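PDB 3N6X: putative glutathionylspermidine synthase, which is of unestablished function but, as a member of the circularly permuted ATP-grasp family, probably acts as an ATP-dependent ligase. Local coordinates for residues L429-L434 against V439-G444; Q93-L98 against H143-D148; C414-E419 against V449-G454. All coordinates share one frame; numbering follows the deposited sequence.

Contact 1. Residues L429-L434 against V439-G444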
loop_
_atom_site.group_PDB
_atom_site.type_symbol
_atom_site.label_atom_id
_atom_site.label_comp_id
_atom_site.label_asym_id
_atom_site.label_seq_id
_atom_site.Cartn_x
_atom_site.Cartn_y
_atom_site.Cartn_z
ATOM N N LEU A 429 0.453 8.247 3.765
ATOM C CA LEU A 429 1.695 7.775 3.182
ATOM C C LEU A 429 1.697 6.259 2.969
ATOM O O LEU A 429 1.404 5.504 3.902
ATOM C CB LEU A 429 2.839 8.176 4.142
ATOM C CG LEU A 429 4.228 8.283 3.546
ATOM C CD1 LEU A 429 4.362 9.541 2.679
ATOM C CD2 LEU A 429 5.276 8.284 4.635
ATOM N N ARG A 430 2.068 5.806 1.765
ATOM C CA ARG A 430 2.203 4.378 1.501
ATOM C C ARG A 430 3.611 3.972 1.007
ATOM O O ARG A 430 3.863 3.960 -0.196
ATOM C CB ARG A 430 1.103 3.846 0.556
ATOM C CG ARG A 430 1.126 2.305 0.435
ATOM C CD ARG A 430 0.294 1.775 -0.717
ATOM N NE ARG A 430 -1.090 1.517 -0.315
ATOM C CZ ARG A 430 -1.935 0.750 -0.996
ATOM N NH1 ARG A 430 -1.542 0.145 -2.110
ATOM N NH2 ARG A 430 -3.177 0.578 -0.567
ATOM N N PRO A 431 4.530 3.576 1.914
ATOM C CA PRO A 431 5.797 3.001 1.448
ATOM C C PRO A 431 5.602 1.510 1.086
ATOM O O PRO A 431 4.571 0.917 1.425
ATOM C CB PRO A 431 6.731 3.189 2.644
ATOM C CG PRO A 431 5.838 3.210 3.840
ATOM C CD PRO A 431 4.425 3.540 3.388
ATOM N N PHE A 432 6.578 0.916 0.389
ATOM C CA PHE A 432 6.478 -0.458 -0.079
ATOM C C PHE A 432 7.620 -1.285 0.465
ATOM O O PHE A 432 8.766 -1.043 0.119
ATOM C CB PHE A 432 6.458 -0.500 -1.625
ATOM C CG PHE A 432 5.278 0.225 -2.240
ATOM C CD1 PHE A 432 5.311 1.606 -2.440
ATOM C CD2 PHE A 432 4.116 -0.466 -2.579
ATOM C CE1 PHE A 432 4.205 2.280 -2.968
ATOM C CE2 PHE A 432 3.011 0.210 -3.112
ATOM C CZ PHE A 432 3.062 1.578 -3.300
ATOM N N VAL A 433 7.321 -2.237 1.334
ATOM C CA VAL A 433 8.354 -3.067 1.931
ATOM C C VAL A 433 8.636 -4.255 1.025
ATOM O O VAL A 433 7.708 -4.992 0.659
ATOM C CB VAL A 433 7.996 -3.508 3.377
ATOM C CG1 VAL A 433 9.102 -4.365 3.970
ATOM C CG2 VAL A 433 7.718 -2.304 4.266
ATOM N N LEU A 434 9.923 -4.467 0.692
ATOM C CA LEU A 434 10.343 -5.557 -0.183
ATOM C C LEU A 434 11.088 -6.623 0.574
ATOM O O LEU A 434 12.072 -6.324 1.232
ATOM C CB LEU A 434 11.199 -5.007 -1.352
ATOM C CG LEU A 434 10.493 -3.966 -2.260
ATOM C CD1 LEU A 434 11.441 -3.436 -3.307
ATOM C CD2 LEU A 434 9.255 -4.567 -2.942
ATOM N N VAL A 439 15.065 -7.747 3.883
ATOM C CA VAL A 439 13.876 -6.917 3.959
ATOM C C VAL A 439 14.306 -5.450 3.886
ATOM O O VAL A 439 15.148 -5.015 4.673
ATOM C CB VAL A 439 13.023 -7.232 5.213
ATOM C CG1 VAL A 439 11.704 -6.482 5.171
ATOM C CG2 VAL A 439 12.784 -8.735 5.349
ATOM N N SER A 440 13.804 -4.718 2.883
ATOM C CA SER A 440 14.234 -3.346 2.651
ATOM C C SER A 440 13.127 -2.484 2.093
ATOM O O SER A 440 12.085 -2.993 1.675
ATOM C CB SER A 440 15.443 -3.316 1.709
ATOM O OG SER A 440 15.143 -3.871 0.435
ATOM N N LEU A 441 13.348 -1.162 2.114
ATOM C CA LEU A 441 12.453 -0.171 1.560
ATOM C C LEU A 441 13.269 0.724 0.676
ATOM O O LEU A 441 14.334 1.184 1.091
ATOM C CB LEU A 441 11.850 0.701 2.674
ATOM C CG LEU A 441 10.672 0.159 3.411
ATOM C CD1 LEU A 441 11.104 -0.484 4.687
ATOM C CD2 LEU A 441 9.709 1.257 3.742
ATOM N N VAL A 442 12.761 1.037 -0.510
ATOM C CA VAL A 442 13.356 2.065 -1.354
ATOM C C VAL A 442 12.939 3.403 -0.681
ATOM O O VAL A 442 11.833 3.473 -0.154
ATOM C CB VAL A 442 12.849 1.936 -2.832
ATOM C CG1 VAL A 442 13.006 3.240 -3.604
ATOM C CG2 VAL A 442 13.556 0.790 -3.550
ATOM N N PRO A 443 13.840 4.413 -0.550
ATOM C CA PRO A 443 13.457 5.643 0.181
ATOM C C PRO A 443 12.446 6.522 -0.565
ATOM O O PRO A 443 12.757 7.637 -1.010
ATOM C CB PRO A 443 14.795 6.347 0.414
ATOM C CG PRO A 443 15.650 5.882 -0.701
ATOM C CD PRO A 443 15.237 4.478 -1.023
ATOM N N GLY A 444 11.227 6.029 -0.639
ATOM C CA GLY A 444 10.122 6.726 -1.270
ATOM C C GLY A 444 8.797 6.156 -0.845
ATOM O O GLY A 444 8.744 5.085 -0.236
HETATM O O HOH W 1 10.485 -0.107 -1.563
HETATM O O HOH W 2 8.887 2.439 -0.556
#
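L434 and S440 face each other as an antiparallel hydrogen-bonded pair, and both bonds of the pair are short and nearly straight. L434 N donates a hydrogen bond to S440 O at 2.8 Å (170° at the hydrogen), and S440 N donates one to L434 O at 2.9 Å. L434 O also receives a CA-H...O contact from V439. The short strands 432-434 and 439-441 run at 148° to each other. V433 and L441 stay close, CA to CA 5.0 Å, and the CA atoms of P431 and G444 are 6.3 Å apart; in this part waters link the backbones. One water donates to F432 O and accepts from V442 N; a second accepts from F432 N and lies 2.7 Å from G444 O, to which it donates. The backbone of F432 thus has both its polar atoms satisfied through water. The arrangement is a beta hairpin, strands 423-435 and 439-441, followed by an inverse gamma turn centred on P443.

L441 lies on the face that also carries V433. Its CB starts a chain whose CG stands anti to the carbonyl carbon (chi1 -82°) and lies 3.9 Å from V433 CG2. At the fork, CD1 stays with that same methyl, while CD2 runs on to P431 CB at 3.7 Å, so one leucine bridges P431 and V433 of segment 429-434. The other methyl of V433, CG1, meets V439 CG1 at 3.6 Å, the two valines crossing at a slant. Helix 81-105 covers this apolar face through S88, A91 and I92, whereas L434 packs on helix 199-209 with Y199 and V202.

Contact 2. Residues Q93-L98 against H143-D148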
loop_
_atom_site.group_PDB
_atom_site.type_symbol
_atom_site.label_atom_id
_atom_site.label_comp_id
_atom_site.label_asym_id
_atom_site.label_seq_id
_atom_site.Cartn_x
_atom_site.Cartn_y
_atom_site.Cartn_z
ATOM N N GLN A 93 9.862 -4.147 10.706
ATOM C CA GLN A 93 9.511 -4.941 11.889
ATOM C C GLN A 93 8.128 -5.555 11.720
ATOM O O GLN A 93 7.956 -6.753 11.954
ATOM C CB GLN A 93 9.560 -4.065 13.161
ATOM C CG GLN A 93 9.140 -4.822 14.420
ATOM C CD GLN A 93 8.791 -3.909 15.548
ATOM O OE1 GLN A 93 7.846 -3.119 15.477
ATOM N NE2 GLN A 93 9.512 -4.033 16.631
ATOM N N ARG A 94 7.148 -4.728 11.276
ATOM C CA ARG A 94 5.764 -5.127 11.078
ATOM C C ARG A 94 5.645 -6.190 9.995
ATOM O O ARG A 94 4.984 -7.205 10.204
ATOM C CB ARG A 94 4.908 -3.900 10.733
ATOM C CG ARG A 94 3.417 -4.183 10.756
ATOM C CD ARG A 94 2.598 -2.944 10.453
ATOM N NE ARG A 94 1.163 -3.244 10.436
ATOM C CZ ARG A 94 0.339 -3.022 11.457
ATOM N NH1 ARG A 94 0.795 -2.489 12.586
ATOM N NH2 ARG A 94 -0.948 -3.324 11.355
ATOM N N VAL A 95 6.315 -5.979 8.856
ATOM C CA VAL A 95 6.287 -6.912 7.731
ATOM C C VAL A 95 6.994 -8.228 8.062
ATOM O O VAL A 95 6.484 -9.288 7.692
ATOM C CB VAL A 95 6.774 -6.236 6.419
ATOM C CG1 VAL A 95 6.996 -7.260 5.298
ATOM C CG2 VAL A 95 5.782 -5.169 5.981
ATOM N N LYS A 96 8.084 -8.186 8.870
ATOM C CA LYS A 96 8.733 -9.442 9.300
ATOM C C LYS A 96 7.777 -10.283 10.126
ATOM O O LYS A 96 7.652 -11.473 9.879
ATOM C CB LYS A 96 10.034 -9.185 10.078
ATOM C CG LYS A 96 11.210 -8.808 9.180
ATOM C CD LYS A 96 12.420 -8.360 10.009
ATOM C CE LYS A 96 13.695 -8.329 9.196
ATOM N NZ LYS A 96 14.833 -7.777 9.983
ATOM N N ALA A 97 7.055 -9.656 11.058
ATOM C CA ALA A 97 6.086 -10.351 11.925
ATOM C C ALA A 97 4.898 -10.891 11.109
ATOM O O ALA A 97 4.446 -11.999 11.360
ATOM C CB ALA A 97 5.594 -9.415 13.016
ATOM N N LEU A 98 4.450 -10.136 10.085
ATOM C CA LEU A 98 3.361 -10.559 9.193
ATOM C C LEU A 98 3.750 -11.802 8.375
ATOM O O LEU A 98 2.947 -12.734 8.267
ATOM C CB LEU A 98 2.915 -9.405 8.278
ATOM C CG LEU A 98 1.997 -8.340 8.944
ATOM C CD1 LEU A 98 1.956 -7.053 8.119
ATOM C CD2 LEU A 98 0.565 -8.875 9.139
ATOM N N HIS A 143 6.104 -10.732 -0.621
ATOM C CA HIS A 143 7.331 -10.243 -1.283
ATOM C C HIS A 143 7.249 -8.735 -1.403
ATOM O O HIS A 143 8.261 -8.048 -1.297
ATOM C CB HIS A 143 7.499 -10.921 -2.672
ATOM C CG HIS A 143 7.532 -12.413 -2.581
ATOM N ND1 HIS A 143 6.376 -13.146 -2.344
ATOM C CD2 HIS A 143 8.590 -13.255 -2.579
ATOM C CE1 HIS A 143 6.767 -14.413 -2.244
ATOM N NE2 HIS A 143 8.090 -14.529 -2.379
ATOM N N ILE A 144 6.014 -8.217 -1.571
ATOM C CA ILE A 144 5.721 -6.789 -1.554
ATOM C C ILE A 144 4.604 -6.541 -0.531
ATOM O O ILE A 144 3.529 -7.161 -0.615
ATOM C CB ILE A 144 5.323 -6.238 -2.941
ATOM C CG1 ILE A 144 6.303 -6.688 -4.047
ATOM C CG2 ILE A 144 5.162 -4.685 -2.894
ATOM C CD1 ILE A 144 5.867 -6.295 -5.416
ATOM N N ALA A 145 4.832 -5.594 0.382
ATOM C CA ALA A 145 3.852 -5.211 1.377
ATOM C C ALA A 145 3.703 -3.709 1.391
ATOM O O ALA A 145 4.689 -2.992 1.570
ATOM C CB ALA A 145 4.292 -5.696 2.746
ATOM N N GLY A 146 2.486 -3.243 1.170
ATOM C CA GLY A 146 2.144 -1.831 1.275
ATOM C C GLY A 146 1.626 -1.527 2.667
ATOM O O GLY A 146 0.830 -2.293 3.215
ATOM N N VAL A 147 2.124 -0.461 3.282
ATOM C CA VAL A 147 1.732 -0.085 4.646
ATOM C C VAL A 147 1.145 1.309 4.609
ATOM O O VAL A 147 1.870 2.256 4.345
ATOM C CB VAL A 147 2.955 -0.155 5.636
ATOM C CG1 VAL A 147 2.519 0.116 7.072
ATOM C CG2 VAL A 147 3.683 -1.498 5.535
ATOM N N ASP A 148 -0.154 1.449 4.863
ATOM C CA ASP A 148 -0.772 2.777 4.859
ATOM C C ASP A 148 -0.549 3.484 6.202
ATOM O O ASP A 148 -0.953 2.977 7.249
ATOM C CB ASP A 148 -2.263 2.707 4.460
ATOM C CG ASP A 148 -2.476 2.218 3.022
ATOM O OD1 ASP A 148 -1.787 2.731 2.109
ATOM O OD2 ASP A 148 -3.323 1.310 2.817
#
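Helix segment 93-98 lies over segment 143-148, strand from I144 on, with no hydrogen bond between them, the closest pair of CA atoms being V95 and A145 at 7.0 Å, a separation bridged by side chains. V95 does the bridging. Its CG2 reaches A145 CB at 3.6 Å, and CG1 stands over the same methyl at 4.0 Å, so the small alanine is met by both branches of the valine. With CG1 anti to the backbone N (chi1 169°), CG2 is set beside that N and can reach two strand residues at once: besides A145 it approaches V147 CG2, more loosely, at 4.3 Å. A145 and V147 both direct their CB toward the helix, while G146 between them adds no side chain. All three touching residues are buried, and the purely apolar contact covers 138 Å² in total, which is consistent with one point of packing in a longer helix-on-sheet interface.

That interface continues on several sides. V95 also rests on V433 and S435 of strand 423-435, which pairs with strand 144-151, and V147 touches V159 of strand 157-163. R94, beside V95, forms a salt bridge with D162 and a hydrogen bond to N343. Farther round helix 81-105, Q93 and A97 pack against helix 327-335, leaving the helix lodged between that helix and the mixed sheet.

Contact 3. Residues C414-E419 against V449-G454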
loop_
_atom_site.group_PDB
_atom_site.type_symbol
_atom_site.label_atom_id
_atom_site.label_comp_id
_atom_site.label_asym_id
_atom_site.label_seq_id
_atom_site.Cartn_x
_atom_site.Cartn_y
_atom_site.Cartn_z
ATOM N N CYS A 414 -0.429 18.767 5.149
ATOM C CA CYS A 414 0.730 19.114 4.348
ATOM C C CYS A 414 0.359 20.323 3.494
ATOM O O CYS A 414 -0.735 20.343 2.911
ATOM C CB CYS A 414 1.161 17.927 3.488
ATOM S SG CYS A 414 2.578 18.258 2.407
ATOM N N PRO A 415 1.229 21.369 3.432
ATOM C CA PRO A 415 0.898 22.550 2.614
ATOM C C PRO A 415 0.536 22.163 1.203
ATOM O O PRO A 415 1.232 21.374 0.578
ATOM C CB PRO A 415 2.171 23.379 2.669
ATOM C CG PRO A 415 2.802 22.984 3.931
ATOM C CD PRO A 415 2.543 21.525 4.078
ATOM N N THR A 416 -0.627 22.601 0.764
ATOM C CA THR A 416 -1.185 22.233 -0.522
ATOM C C THR A 416 -1.738 23.478 -1.183
ATOM O O THR A 416 -2.351 24.318 -0.510
ATOM C CB THR A 416 -2.279 21.163 -0.308
ATOM O OG1 THR A 416 -1.805 20.184 0.618
ATOM C CG2 THR A 416 -2.712 20.486 -1.600
ATOM N N LEU A 417 -1.525 23.611 -2.497
ATOM C CA LEU A 417 -2.025 24.756 -3.240
ATOM C C LEU A 417 -3.526 24.636 -3.489
ATOM O O LEU A 417 -3.973 23.747 -4.222
ATOM C CB LEU A 417 -1.253 24.945 -4.558
ATOM C CG LEU A 417 0.145 25.544 -4.413
ATOM C CD1 LEU A 417 1.059 25.035 -5.486
ATOM C CD2 LEU A 417 0.097 27.058 -4.432
ATOM N N VAL A 418 -4.307 25.497 -2.815
ATOM C CA VAL A 418 -5.774 25.552 -2.928
ATOM C C VAL A 418 -6.213 26.923 -3.516
ATOM O O VAL A 418 -5.354 27.756 -3.813
ATOM C CB VAL A 418 -6.476 25.230 -1.573
ATOM C CG1 VAL A 418 -6.133 23.820 -1.097
ATOM C CG2 VAL A 418 -6.125 26.265 -0.508
ATOM N N GLU A 419 -7.542 27.133 -3.712
ATOM C CA GLU A 419 -8.103 28.373 -4.283
ATOM C C GLU A 419 -7.608 29.656 -3.572
ATOM O O GLU A 419 -7.182 30.600 -4.241
ATOM C CB GLU A 419 -9.640 28.321 -4.300
ATOM N N VAL A 449 -3.326 13.038 -1.099
ATOM C CA VAL A 449 -3.799 14.258 -0.432
ATOM C C VAL A 449 -5.315 14.460 -0.595
ATOM O O VAL A 449 -5.858 14.239 -1.683
ATOM C CB VAL A 449 -2.970 15.516 -0.870
ATOM C CG1 VAL A 449 -3.038 15.739 -2.380
ATOM C CG2 VAL A 449 -3.402 16.771 -0.110
ATOM N N ALA A 450 -5.995 14.848 0.505
ATOM C CA ALA A 450 -7.426 15.173 0.495
ATOM C C ALA A 450 -7.551 16.674 0.207
ATOM O O ALA A 450 -7.366 17.500 1.109
ATOM C CB ALA A 450 -8.056 14.832 1.846
ATOM N N LEU A 451 -7.753 17.020 -1.076
ATOM C CA LEU A 451 -7.760 18.404 -1.571
ATOM C C LEU A 451 -8.884 19.295 -1.022
ATOM O O LEU A 451 -8.628 20.465 -0.724
ATOM C CB LEU A 451 -7.726 18.434 -3.118
ATOM C CG LEU A 451 -6.483 17.771 -3.773
ATOM C CD1 LEU A 451 -6.737 17.430 -5.226
ATOM C CD2 LEU A 451 -5.249 18.647 -3.634
ATOM N N ARG A 452 -10.124 18.756 -0.896
ATOM C CA ARG A 452 -11.280 19.519 -0.390
ATOM C C ARG A 452 -11.075 19.936 1.073
ATOM O O ARG A 452 -10.541 19.154 1.864
ATOM C CB ARG A 452 -12.572 18.711 -0.551
ATOM C CG ARG A 452 -13.849 19.540 -0.366
ATOM C CD ARG A 452 -15.053 18.665 -0.061
ATOM N NE ARG A 452 -15.035 18.165 1.318
ATOM C CZ ARG A 452 -15.624 17.038 1.708
ATOM N NH1 ARG A 452 -16.276 16.282 0.830
ATOM N NH2 ARG A 452 -15.562 16.654 2.977
ATOM N N GLU A 453 -11.466 21.182 1.423
ATOM C CA GLU A 453 -11.287 21.719 2.781
ATOM C C GLU A 453 -12.055 20.905 3.834
ATOM O O GLU A 453 -13.248 20.638 3.666
ATOM C CB GLU A 453 -11.688 23.200 2.839
ATOM C CG GLU A 453 -11.136 23.930 4.055
ATOM C CD GLU A 453 -11.668 25.336 4.246
ATOM O OE1 GLU A 453 -11.606 26.132 3.280
ATOM O OE2 GLU A 453 -12.122 25.651 5.369
ATOM N N GLY A 454 -11.344 20.482 4.879
ATOM C CA GLY A 454 -11.912 19.696 5.970
ATOM C C GLY A 454 -12.026 18.204 5.699
ATOM O O GLY A 454 -12.248 17.424 6.633
#
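T416 directs its CB toward segment 449-454 and meets V449 and L451 with different branches of its side chain. Its methyl CG2 touches L451 CD2 at 3.7 Å, the two side chains crossing at about a right angle, and lies 4.1 Å from V449 CG2. The hydroxyl approaches the same valine methyl, OG1 to CG2 3.8 Å, the side chains of T416 and V449 reaching toward each other tip to tip. Within its own strand OG1 donates a short bond to C414 O (2.5 Å), the donor tilted 35° from the carbonyl plane, consistent with a restrained rotation. With chi1 -45° OG1 lies beside the backbone N, anti to the carbonyl carbon, which puts CG2 anti to N, where it meets L451 CD2. Cutting T416 back to alanine removes OG1 and CG2, and is likely to leave L451 CD2 without its methyl partner and C414 O without this donor.

The contact thins toward V418. Its CG1 comes no closer than 4.2 Å to L451 O, and the nearest CA pair, V418 and L451, is 7.5 Å apart. Beyond L451, itself partly exposed, the chain leaves strand 446-450 as an irregular run, with R452, E453 and G454 exposed to solvent; E419 at the end of the facing segment is exposed as well. Strand 423-435 pairs with both 413-418 and 446-450, so the two segments flank it in the mixed sheet. R425 on this middle strand touches T416 and V418, and its NE bonds to L451 O.

No hydrogen bond joins the two segments. Their attachment is therefore one of methyl packing over an intervening strand, with the single hydroxyl satisfied inside its own segment, while their directional bonds go to other partners, the intervening strand among them.

All three contacts reach the same mixed sheet, but at different depths. Contacts 1 and 2 lie about 9 and 10 Å from the centre of the chain, their own centres about 9 Å apart, and they touch: V433 N lies 2.7 Å from A145 O, probably as a hydrogen bond, and R430 NE forms a salt bridge with D148 OD1. Contact 3 sits about 22 Å out, its centre about 25 Å from that of contact 1, mostly buried where it touches but with exposed neighbours. Strand 423-435 belongs to contact 1 and borders the other two. Their chemistry differs: contact 1 mixes strand pairing with bridging waters, contact 2 is helix-on-sheet methyl packing, and contact 3 joins side chains across an intervening strand.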